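Local coordinates for putative glyoxalase superfamily protein (PDB 3IUZ), which probably acts as an iron(II)-dependent dioxygenase of the 2-oxoadipate dioxygenase/decarboxylase family, related to the glyoxalase superfamily, at residues D169-R174 with V201-R206. Sequence-based numbering, arbitrary orientation.
Sequences DPLTPR and VPCFER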
loop_
_atom_site.group_PDB
_atom_site.type_symbol
_atom_site.label_atom_id
_atom_site.label_comp_id
_atom_site.label_asym_id
_atom_site.label_seq_id
_atom_site.Cartn_x
_atom_site.Cartn_y
_atom_site.Cartn_z
ATOM N N ASP A 169 15.167 9.382 -3.913
ATOM C CA ASP A 169 13.830 9.845 -4.298
ATOM C C ASP A 169 13.387 9.133 -5.559
ATOM O O ASP A 169 13.917 9.373 -6.673
ATOM C CB ASP A 169 13.785 11.368 -4.473
ATOM C CG ASP A 169 12.356 11.887 -4.736
ATOM O OD1 ASP A 169 11.455 11.055 -4.990
ATOM O OD2 ASP A 169 12.138 13.129 -4.658
ATOM N N PRO A 170 12.421 8.211 -5.426
ATOM C CA PRO A 170 11.968 7.468 -6.602
ATOM C C PRO A 170 11.062 8.215 -7.580
ATOM O O PRO A 170 10.819 7.730 -8.685
ATOM C CB PRO A 170 11.165 6.328 -5.961
ATOM C CG PRO A 170 10.502 7.050 -4.815
ATOM C CD PRO A 170 11.580 7.902 -4.253
ATOM N N LEU A 171 10.572 9.384 -7.203
ATOM C CA LEU A 171 9.607 10.115 -8.050
ATOM C C LEU A 171 10.346 10.963 -9.096
ATOM O O LEU A 171 10.718 12.087 -8.838
ATOM C CB LEU A 171 8.735 10.996 -7.155
ATOM C CG LEU A 171 7.494 11.567 -7.881
ATOM C CD1 LEU A 171 6.522 10.495 -8.259
ATOM C CD2 LEU A 171 6.798 12.631 -7.001
ATOM N N THR A 172 10.491 10.421 -10.286
ATOM C CA THR A 172 11.365 10.964 -11.288
ATOM C C THR A 172 10.744 12.250 -11.919
ATOM O O THR A 172 9.545 12.509 -11.759
ATOM C CB THR A 172 11.604 9.951 -12.397
ATOM O OG1 THR A 172 10.431 9.823 -13.207
ATOM C CG2 THR A 172 12.089 8.573 -11.855
ATOM N N PRO A 173 11.544 12.998 -12.689
ATOM C CA PRO A 173 11.000 14.195 -13.332
ATOM C C PRO A 173 9.901 13.900 -14.330
ATOM O O PRO A 173 8.970 14.676 -14.465
ATOM C CB PRO A 173 12.195 14.805 -14.045
ATOM C CG PRO A 173 13.433 14.137 -13.486
ATOM C CD PRO A 173 13.022 12.964 -12.702
ATOM N N ARG A 174 10.045 12.801 -15.054
ATOM C CA ARG A 174 9.031 12.389 -15.992
ATOM C C ARG A 174 7.755 12.009 -15.226
ATOM O O ARG A 174 6.645 12.298 -15.696
ATOM C CB ARG A 174 9.549 11.218 -16.812
ATOM C CG ARG A 174 8.538 10.696 -17.797
ATOM C CD ARG A 174 8.310 11.653 -18.971
ATOM N NE ARG A 174 7.360 11.057 -19.902
ATOM C CZ ARG A 174 6.659 11.727 -20.807
ATOM N NH1 ARG A 174 6.795 13.056 -20.979
ATOM N NH2 ARG A 174 5.798 11.074 -21.526
ATOM N N VAL A 201 4.914 2.937 -9.637
ATOM C CA VAL A 201 4.967 1.684 -8.893
ATOM C C VAL A 201 6.274 1.536 -8.067
ATOM O O VAL A 201 6.200 1.131 -6.881
ATOM C CB VAL A 201 4.672 0.479 -9.798
ATOM C CG1 VAL A 201 5.170 -0.846 -9.149
ATOM C CG2 VAL A 201 3.153 0.444 -10.162
ATOM N N PRO A 202 7.432 1.916 -8.621
ATOM C CA PRO A 202 8.672 1.813 -7.838
ATOM C C PRO A 202 8.798 2.753 -6.641
ATOM O O PRO A 202 9.737 2.587 -5.856
ATOM C CB PRO A 202 9.776 2.072 -8.895
ATOM C CG PRO A 202 9.151 1.632 -10.179
ATOM C CD PRO A 202 7.736 2.199 -10.030
ATOM N N CYS A 203 7.861 3.704 -6.451
ATOM C CA CYS A 203 7.858 4.527 -5.246
ATOM C C CYS A 203 7.391 3.743 -4.025
ATOM O O CYS A 203 7.709 4.093 -2.867
ATOM C CB CYS A 203 6.929 5.752 -5.421
ATOM S SG CYS A 203 7.385 6.851 -6.801
ATOM N N PHE A 204 6.588 2.698 -4.269
ATOM C CA PHE A 204 6.035 1.857 -3.214
ATOM C C PHE A 204 6.967 0.694 -2.934
ATOM O O PHE A 204 6.591 -0.504 -3.062
ATOM C CB PHE A 204 4.615 1.404 -3.581
ATOM C CG PHE A 204 3.689 2.544 -3.828
ATOM C CD1 PHE A 204 3.646 3.153 -5.074
ATOM C CD2 PHE A 204 2.891 3.046 -2.812
ATOM C CE1 PHE A 204 2.842 4.223 -5.311
ATOM C CE2 PHE A 204 2.049 4.117 -3.056
ATOM C CZ PHE A 204 2.015 4.698 -4.277
ATOM N N GLU A 205 8.152 1.083 -2.470
ATOM C CA GLU A 205 9.263 0.164 -2.242
ATOM C C GLU A 205 10.268 0.789 -1.250
ATOM O O GLU A 205 10.112 1.928 -0.813
ATOM C CB GLU A 205 9.967 -0.134 -3.566
ATOM C CG GLU A 205 9.128 -0.817 -4.635
ATOM C CD GLU A 205 8.561 -2.167 -4.217
ATOM O OE1 GLU A 205 9.013 -2.759 -3.207
ATOM O OE2 GLU A 205 7.657 -2.647 -4.940
ATOM N N ARG A 206 11.299 0.033 -0.899
ATOM C CA ARG A 206 12.357 0.499 0.004
ATOM C C ARG A 206 13.283 1.413 -0.788
ATOM O O ARG A 206 13.879 0.975 -1.733
ATOM C CB ARG A 206 13.141 -0.698 0.557
ATOM C CG ARG A 206 14.047 -0.429 1.772
ATOM C CD ARG A 206 15.141 -1.498 1.922
ATOM N NE ARG A 206 16.175 -1.303 0.919
ATOM C CZ ARG A 206 17.028 -2.233 0.500
ATOM N NH1 ARG A 206 17.013 -3.448 1.041
ATOM N NH2 ARG A 206 17.907 -1.939 -0.460
#
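The backbones of P170 and C203 come nearest each other, their CA atoms 5.2 Å apart, where the turn leading into helix 173-185 passes the short 3-10 segment 201-203 that follows helix 190-200. P170 presents the CB–CG side of its ring to C203: P170 CG lies 3.7 Å from C203 SG and equally close to C203 CA, so the ring rests on backbone and side chain together. The thiol reaches it because SG stands anti to its own carbonyl carbon (chi1 -60°). From a second direction L171 CD1 touches the same sulfur, at 4.0 Å. Small and weakly polar, the cysteine suits a spot shared by two apolar side chains, with I106 of helix 101-110 also against it. The contact brings the approach to the N-terminus of helix 173-185 against the 3-10 turn just past the C-terminus of helix 190-200, the two ends of a helix-rich stretch of the chain. P170 sits inside an Asx turn: D169 OD1 accepts from L171 N at 2.9 Å, the N–H arriving from above the carboxylate plane. Proline fits the middle position, having no N–H to satisfy and a rigid ring. D169 OD1 also pairs with R105, while T172 N-caps helix 173-185 through its hydroxyl.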